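Local coordinates for iron-regulated ABC transporter siderophore-binding protein SirA (Staphylococcus aureus subsp. aureus, PDB 3MWF) that binds the iron siderophore staphyloferrin B and probably hands it to an ABC transporter for import, at residues E132-D135 with L136-Y140. Numbering follows the deposited sequence.
Sequences EAED and LLKKY
Two successive turns near the start of helix 130-155 meet here through regular i to i+4 alpha-helical bonding. Leu136 N donates to Glu132 O at 3.0 Å, and Leu137 N, Lys138 N and Lys139 N bond in turn to the carbonyls of Ala133, Glu134 and Asp135. All four bonds are nearly straight. The leucine branches lie on two of these carbonyls: Leu136 CG lies 3.5 Å from Glu132 O, and Leu137 CG lies 3.3 Å from Ala133 O. In both leucines CG is anti to the carbonyl carbon, chi1 -72° in Leu136 and -65° in Leu137, which turns the branch back toward the preceding turn. Helix 130-155 lies in the chain between strand 107-110 of one lobe's sheet and strand 163-168 of the other's, as the lobe-linking helix of class III binding proteins. Leu137 and Ala133 pack on helix 116-127, and Leu136 on Leu38. On the exposed side, Lys138 bends at every torsion beyond chi1, and its NZ stops 4.4 Å from Glu134 OE1. That is beyond a salt bridge, though the opposite charges probably attract weakly. Lys139 NZ hydrogen-bonds Tyr277 OH, and that hydroxyl also hydrogen-bonds Leu136 O.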
ATOM      1  N   GLU A 132      12.322  -1.298  17.547  1.00 26.08           N
ATOM      2  CA  GLU A 132      10.968  -1.785  17.241  1.00 25.31           C
ATOM      3  C   GLU A 132      10.774  -1.943  15.724  1.00 23.70           C
ATOM      4  O   GLU A 132      10.256  -2.953  15.265  1.00 22.27           O
ATOM      5  CB  GLU A 132       9.904  -0.839  17.806  1.00 25.43           C
ATOM      6  CG  GLU A 132       9.793  -0.849  19.348  1.00 28.23           C
ATOM      7  CD  GLU A 132      10.860  -0.019  20.064  1.00 30.90           C
ATOM      8  OE1 GLU A 132      11.763   0.576  19.428  1.00 29.81           O
ATOM      9  OE2 GLU A 132      10.809   0.030  21.312  1.00 34.28           O
ATOM     10  N   ALA A 133      11.232  -0.944  14.971  1.00 24.00           N
ATOM     11  CA  ALA A 133      11.125  -0.956  13.501  1.00 24.36           C
ATOM     12  C   ALA A 133      11.899  -2.119  12.889  1.00 25.06           C
ATOM     13  O   ALA A 133      11.404  -2.838  11.999  1.00 24.12           O
ATOM     14  CB  ALA A 133      11.606   0.372  12.920  1.00 24.31           C
ATOM     15  N   GLU A 134      13.108  -2.328  13.400  1.00 25.90           N
ATOM     16  CA  GLU A 134      13.927  -3.445  12.957  1.00 27.40           C
ATOM     17  C   GLU A 134      13.235  -4.788  13.202  1.00 26.82           C
ATOM     18  O   GLU A 134      13.237  -5.640  12.317  1.00 26.51           O
ATOM     19  CB  GLU A 134      15.295  -3.409  13.639  1.00 28.17           C
ATOM     20  CG  GLU A 134      16.423  -3.867  12.736  1.00 33.06           C
ATOM     21  CD  GLU A 134      17.751  -3.997  13.457  1.00 39.46           C
ATOM     22  OE1 GLU A 134      18.373  -5.074  13.322  1.00 41.19           O
ATOM     23  OE2 GLU A 134      18.176  -3.035  14.148  1.00 41.44           O
ATOM     24  N   ASP A 135      12.632  -4.958  14.386  1.00 26.62           N
ATOM     25  CA  ASP A 135      11.928  -6.197  14.752  1.00 26.41           C
ATOM     26  C   ASP A 135      10.697  -6.418  13.844  1.00 25.23           C
ATOM     27  O   ASP A 135      10.436  -7.532  13.401  1.00 24.38           O
ATOM     28  CB  ASP A 135      11.498  -6.201  16.236  1.00 27.21           C
ATOM     29  CG  ASP A 135      12.683  -6.133  17.234  1.00 31.61           C
ATOM     30  OD1 ASP A 135      13.818  -6.568  16.910  1.00 35.85           O
ATOM     31  OD2 ASP A 135      12.463  -5.638  18.372  1.00 34.88           O
ATOM     32  N   LEU A 136       9.946  -5.349  13.567  1.00 23.16           N
ATOM     33  CA  LEU A 136       8.831  -5.443  12.626  1.00 22.08           C
ATOM     34  C   LEU A 136       9.296  -5.956  11.243  1.00 21.03           C
ATOM     35  O   LEU A 136       8.728  -6.893  10.695  1.00 20.38           O
ATOM     36  CB  LEU A 136       8.126  -4.087  12.499  1.00 21.97           C
ATOM     37  CG  LEU A 136       7.255  -3.566  13.656  1.00 23.55           C
ATOM     38  CD1 LEU A 136       6.550  -2.303  13.207  1.00 25.59           C
ATOM     39  CD2 LEU A 136       6.226  -4.597  14.159  1.00 23.27           C
ATOM     40  N   LEU A 137      10.352  -5.354  10.717  1.00 21.07           N
ATOM     41  CA  LEU A 137      10.849  -5.682   9.394  1.00 21.44           C
ATOM     42  C   LEU A 137      11.453  -7.086   9.358  1.00 22.05           C
ATOM     43  O   LEU A 137      11.257  -7.819   8.389  1.00 20.94           O
ATOM     44  CB  LEU A 137      11.817  -4.605   8.903  1.00 22.28           C
ATOM     45  CG  LEU A 137      11.114  -3.238   8.694  1.00 23.47           C
ATOM     46  CD1 LEU A 137      12.062  -2.213   8.085  1.00 27.42           C
ATOM     47  CD2 LEU A 137       9.856  -3.358   7.833  1.00 24.45           C
ATOM     48  N   LYS A 138      12.137  -7.481  10.439  1.00 22.19           N
ATOM     49  CA  LYS A 138      12.604  -8.874  10.558  1.00 22.91           C
ATOM     50  C   LYS A 138      11.428  -9.864  10.489  1.00 22.18           C
ATOM     51  O   LYS A 138      11.511 -10.861   9.781  1.00 22.50           O
ATOM     52  CB  LYS A 138      13.426  -9.072  11.849  1.00 23.36           C
ATOM     53  CG  LYS A 138      13.955 -10.490  12.087  1.00 26.83           C
ATOM     54  CD  LYS A 138      15.244 -10.784  11.311  1.00 34.06           C
ATOM     55  CE  LYS A 138      16.512 -10.430  12.078  1.00 36.06           C
ATOM     56  NZ  LYS A 138      16.840  -8.956  12.039  1.00 38.96           N
ATOM     57  N   LYS A 139      10.346  -9.578  11.213  1.00 21.96           N
ATOM     58  CA  LYS A 139       9.141 -10.396  11.175  1.00 22.04           C
ATOM     59  C   LYS A 139       8.553 -10.510   9.753  1.00 21.13           C
ATOM     60  O   LYS A 139       8.096 -11.584   9.342  1.00 20.21           O
ATOM     61  CB  LYS A 139       8.091  -9.828  12.147  1.00 23.16           C
ATOM     62  CG  LYS A 139       6.871 -10.694  12.310  1.00 27.83           C
ATOM     63  CD  LYS A 139       6.257 -10.590  13.732  1.00 33.47           C
ATOM     64  CE  LYS A 139       4.866  -9.946  13.705  1.00 36.40           C
ATOM     65  NZ  LYS A 139       4.894  -8.453  13.494  1.00 34.85           N
ATOM     66  N   TYR A 140       8.542  -9.396   9.017  1.00 20.25           N
ATOM     67  CA  TYR A 140       8.065  -9.436   7.650  1.00 19.80           C
ATOM     68  C   TYR A 140       8.986 -10.290   6.763  1.00 19.58           C
ATOM     69  O   TYR A 140       8.516 -11.135   6.001  1.00 19.62           O
ATOM     70  CB  TYR A 140       7.891  -8.014   7.071  1.00 19.15           C
ATOM     71  CG  TYR A 140       7.596  -8.000   5.577  1.00 17.85           C
ATOM     72  CD1 TYR A 140       6.304  -8.211   5.089  1.00 17.19           C
ATOM     73  CD2 TYR A 140       8.614  -7.745   4.661  1.00 18.73           C
ATOM     74  CE1 TYR A 140       6.050  -8.221   3.710  1.00 17.74           C
ATOM     75  CE2 TYR A 140       8.366  -7.741   3.306  1.00 17.21           C
ATOM     76  CZ  TYR A 140       7.095  -7.955   2.840  1.00 17.57           C
ATOM     77  OH  TYR A 140       6.883  -7.930   1.488  1.00 17.77           O
TER